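Local coordinates for BepC protein (Bartonella tribocorum, PDB 4WGJ) that binds an ATP analogue through its Fic domain and probably transfers AMP from ATP to threonine or tyrosine residues of target proteins, at residues A105-G110 / H151-R156. Numbering follows the deposited sequence.
With ANP (phosphoaminophosphonic acid-adenylate ester), chain B.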
loop_
_atom_site.group_PDB
_atom_site.type_symbol
_atom_site.label_atom_id
_atom_site.label_comp_id
_atom_site.label_asym_id
_atom_site.label_seq_id
_atom_site.Cartn_x
_atom_site.Cartn_y
_atom_site.Cartn_z
ATOM N N ALA A 105 13.900 -9.410 7.661
ATOM C CA ALA A 105 12.481 -9.741 7.775
ATOM C C ALA A 105 11.743 -9.534 6.461
ATOM O O ALA A 105 11.770 -8.437 5.896
ATOM C CB ALA A 105 11.832 -8.917 8.881
ATOM N N PRO A 106 11.074 -10.590 5.967
ATOM C CA PRO A 106 10.306 -10.478 4.726
ATOM C C PRO A 106 8.920 -9.908 4.958
ATOM O O PRO A 106 8.414 -9.903 6.083
ATOM C CB PRO A 106 10.200 -11.929 4.249
ATOM C CG PRO A 106 10.186 -12.717 5.525
ATOM C CD PRO A 106 11.066 -11.966 6.503
ATOM N N PHE A 107 8.289 -9.450 3.885
ATOM C CA PHE A 107 6.862 -9.167 3.934
ATOM C C PHE A 107 6.099 -10.491 4.025
ATOM O O PHE A 107 6.709 -11.559 4.037
ATOM C CB PHE A 107 6.433 -8.362 2.706
ATOM C CG PHE A 107 7.095 -7.017 2.604
ATOM C CD1 PHE A 107 6.703 -5.974 3.436
ATOM C CD2 PHE A 107 8.098 -6.788 1.672
ATOM C CE1 PHE A 107 7.303 -4.725 3.340
ATOM C CE2 PHE A 107 8.705 -5.546 1.573
ATOM C CZ PHE A 107 8.304 -4.509 2.408
ATOM N N ALA A 108 4.773 -10.421 4.123
ATOM C CA ALA A 108 3.941 -11.622 4.143
ATOM C C ALA A 108 4.301 -12.498 2.940
ATOM O O ALA A 108 4.482 -11.992 1.832
ATOM C CB ALA A 108 2.460 -11.250 4.121
ATOM N N ILE A 109 4.442 -13.798 3.167
ATOM C CA ILE A 109 4.822 -14.713 2.095
ATOM C C ILE A 109 3.669 -15.582 1.647
ATOM O O ILE A 109 3.093 -16.318 2.450
ATOM C CB ILE A 109 5.975 -15.645 2.533
ATOM C CG1 ILE A 109 7.221 -14.814 2.856
ATOM C CG2 ILE A 109 6.269 -16.685 1.446
ATOM C CD1 ILE A 109 8.343 -15.614 3.496
ATOM N N GLY A 110 3.371 -15.539 0.350
ATOM C CA GLY A 110 2.444 -16.486 -0.249
ATOM C C GLY A 110 1.084 -16.436 0.412
ATOM O O GLY A 110 0.463 -15.378 0.448
ATOM N N HIS A 151 2.977 -4.754 6.371
ATOM C CA HIS A 151 3.596 -6.086 6.439
ATOM C C HIS A 151 2.994 -6.991 5.360
ATOM O O HIS A 151 3.700 -7.796 4.759
ATOM C CB HIS A 151 3.424 -6.735 7.812
ATOM C CG HIS A 151 4.099 -8.075 7.926
ATOM N ND1 HIS A 151 3.453 -9.264 7.655
ATOM C CD2 HIS A 151 5.369 -8.407 8.265
ATOM C CE1 HIS A 151 4.293 -10.271 7.831
ATOM N NE2 HIS A 151 5.463 -9.780 8.200
ATOM N N ALA A 152 1.693 -6.859 5.120
ATOM C CA ALA A 152 1.045 -7.682 4.092
ATOM C C ALA A 152 1.637 -7.416 2.700
ATOM O O ALA A 152 1.901 -8.363 1.947
ATOM C CB ALA A 152 -0.456 -7.440 4.079
ATOM N N HIS A 153 1.842 -6.138 2.375
ATOM C CA HIS A 153 2.560 -5.726 1.158
ATOM C C HIS A 153 1.998 -6.476 -0.041
ATOM O O HIS A 153 2.727 -7.195 -0.722
ATOM C CB HIS A 153 4.064 -6.015 1.337
ATOM C CG HIS A 153 4.967 -5.349 0.335
ATOM N ND1 HIS A 153 5.417 -4.053 0.481
ATOM C CD2 HIS A 153 5.561 -5.828 -0.788
ATOM C CE1 HIS A 153 6.235 -3.757 -0.514
ATOM N NE2 HIS A 153 6.334 -4.813 -1.303
ATOM N N PRO A 154 0.681 -6.342 -0.284
ATOM C CA PRO A 154 0.016 -7.305 -1.171
ATOM C C PRO A 154 0.353 -7.184 -2.652
ATOM O O PRO A 154 -0.000 -8.098 -3.398
ATOM C CB PRO A 154 -1.482 -6.994 -0.975
ATOM C CG PRO A 154 -1.562 -6.213 0.306
ATOM C CD PRO A 154 -0.280 -5.414 0.332
ATOM N N PHE A 155 0.984 -6.091 -3.079
ATOM C CA PHE A 155 1.222 -5.874 -4.514
ATOM C C PHE A 155 2.700 -5.948 -4.886
ATOM O O PHE A 155 3.577 -5.789 -4.039
ATOM C CB PHE A 155 0.642 -4.516 -4.949
ATOM C CG PHE A 155 -0.799 -4.334 -4.540
ATOM C CD1 PHE A 155 -1.819 -4.896 -5.295
ATOM C CD2 PHE A 155 -1.125 -3.650 -3.368
ATOM C CE1 PHE A 155 -3.144 -4.769 -4.905
ATOM C CE2 PHE A 155 -2.454 -3.525 -2.968
ATOM C CZ PHE A 155 -3.457 -4.088 -3.743
ATOM N N ARG A 156 2.974 -6.166 -6.167
ATOM C CA ARG A 156 4.363 -6.208 -6.630
ATOM C C ARG A 156 5.042 -4.843 -6.428
ATOM O O ARG A 156 6.237 -4.758 -6.156
ATOM C CB ARG A 156 4.421 -6.640 -8.098
ATOM C CG ARG A 156 5.823 -6.601 -8.723
ATOM C CD ARG A 156 6.819 -7.493 -7.958
ATOM N NE ARG A 156 8.163 -7.421 -8.546
ATOM C CZ ARG A 156 9.019 -6.417 -8.353
ATOM N NH1 ARG A 156 8.681 -5.378 -7.583
ATOM N NH2 ARG A 156 10.213 -6.446 -8.936
HETATM P PG ANP B . 6.527 4.657 -1.990
HETATM O O1G ANP B . 5.703 5.867 -2.571
HETATM O O2G ANP B . 7.932 5.139 -1.756
HETATM O O3G ANP B . 5.873 4.216 -0.631
HETATM P PB ANP B . 5.428 2.320 -3.484
HETATM O O1B ANP B . 4.131 3.052 -3.366
HETATM O O2B ANP B . 5.667 1.760 -4.917
HETATM N N3B ANP B . 6.699 3.361 -3.103
HETATM P PA ANP B . 6.413 -0.142 -2.553
HETATM O O1A ANP B . 7.748 0.227 -3.095
HETATM O O2A ANP B . 5.770 -1.391 -3.142
HETATM O O3A ANP B . 5.378 1.068 -2.535
HETATM O "O5'" ANP B . 6.564 -0.324 -0.982
HETATM C "C5'" ANP B . 7.181 0.741 -0.219
HETATM C "C4'" ANP B . 6.874 0.596 1.251
HETATM O "O4'" ANP B . 7.801 -0.348 1.851
HETATM C "C3'" ANP B . 7.014 1.902 2.041
HETATM O "O3'" ANP B . 5.960 2.084 2.982
HETATM C "C2'" ANP B . 8.373 1.739 2.727
HETATM O "O2'" ANP B . 8.493 2.507 3.918
HETATM C "C1'" ANP B . 8.365 0.240 3.008
HETATM N N9 ANP B . 9.697 -0.312 3.246
HETATM C C8 ANP B . 10.862 0.036 2.611
HETATM N N7 ANP B . 11.920 -0.606 3.046
HETATM C C5 ANP B . 11.419 -1.434 4.039
HETATM C C6 ANP B . 12.030 -2.370 4.897
HETATM N N6 ANP B . 13.337 -2.645 4.882
HETATM N N1 ANP B . 11.242 -3.025 5.779
HETATM C C2 ANP B . 9.936 -2.750 5.801
HETATM N N3 ANP B . 9.249 -1.890 5.044
HETATM C C4 ANP B . 10.051 -1.262 4.179
HETATM O O HOH W 1 8.286 -10.296 8.759
#
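Ala108 of the extended loop 105-110 donates its backbone N-H to His151 O at the end of helix 135-152, an N-to-O distance of 2.9 Å with an N-H...O angle of 165°. The same carbonyl oxygen lies at the edge of the Phe107 ring, whose face stacks on His153. The two rings have their planes inclined by 10° and centroids at 3.6 Å, and His153 ND1 sits over the middle of the phenyl group. His153 leaves the helix with positive phi and holds CG anti to its backbone N (chi1 -166°), which turns the imidazole toward the loop. This histidine opens the HPFRKGNGR sequence of the Fic motif. His153 CE1 comes within 3.5 Å of ANP O5', while Phe107 CZ is 3.8 Å from adenine N3, so the stacked pair forms part of the nucleotide pocket. The His151 imidazole lies with one face over Ala108 N; a water in its plane joins NE2 to Pro106 O, and ND1 is hydrogen-bonded to Glu116 OE1. Ala108 packs against Ile113 of helix 111-126, and Arg81 hydrogen-bonds to Ala108 O and His153 O, so the contact ties the loop after strand 92-93 to the junction between helices 135-152 and 159-174.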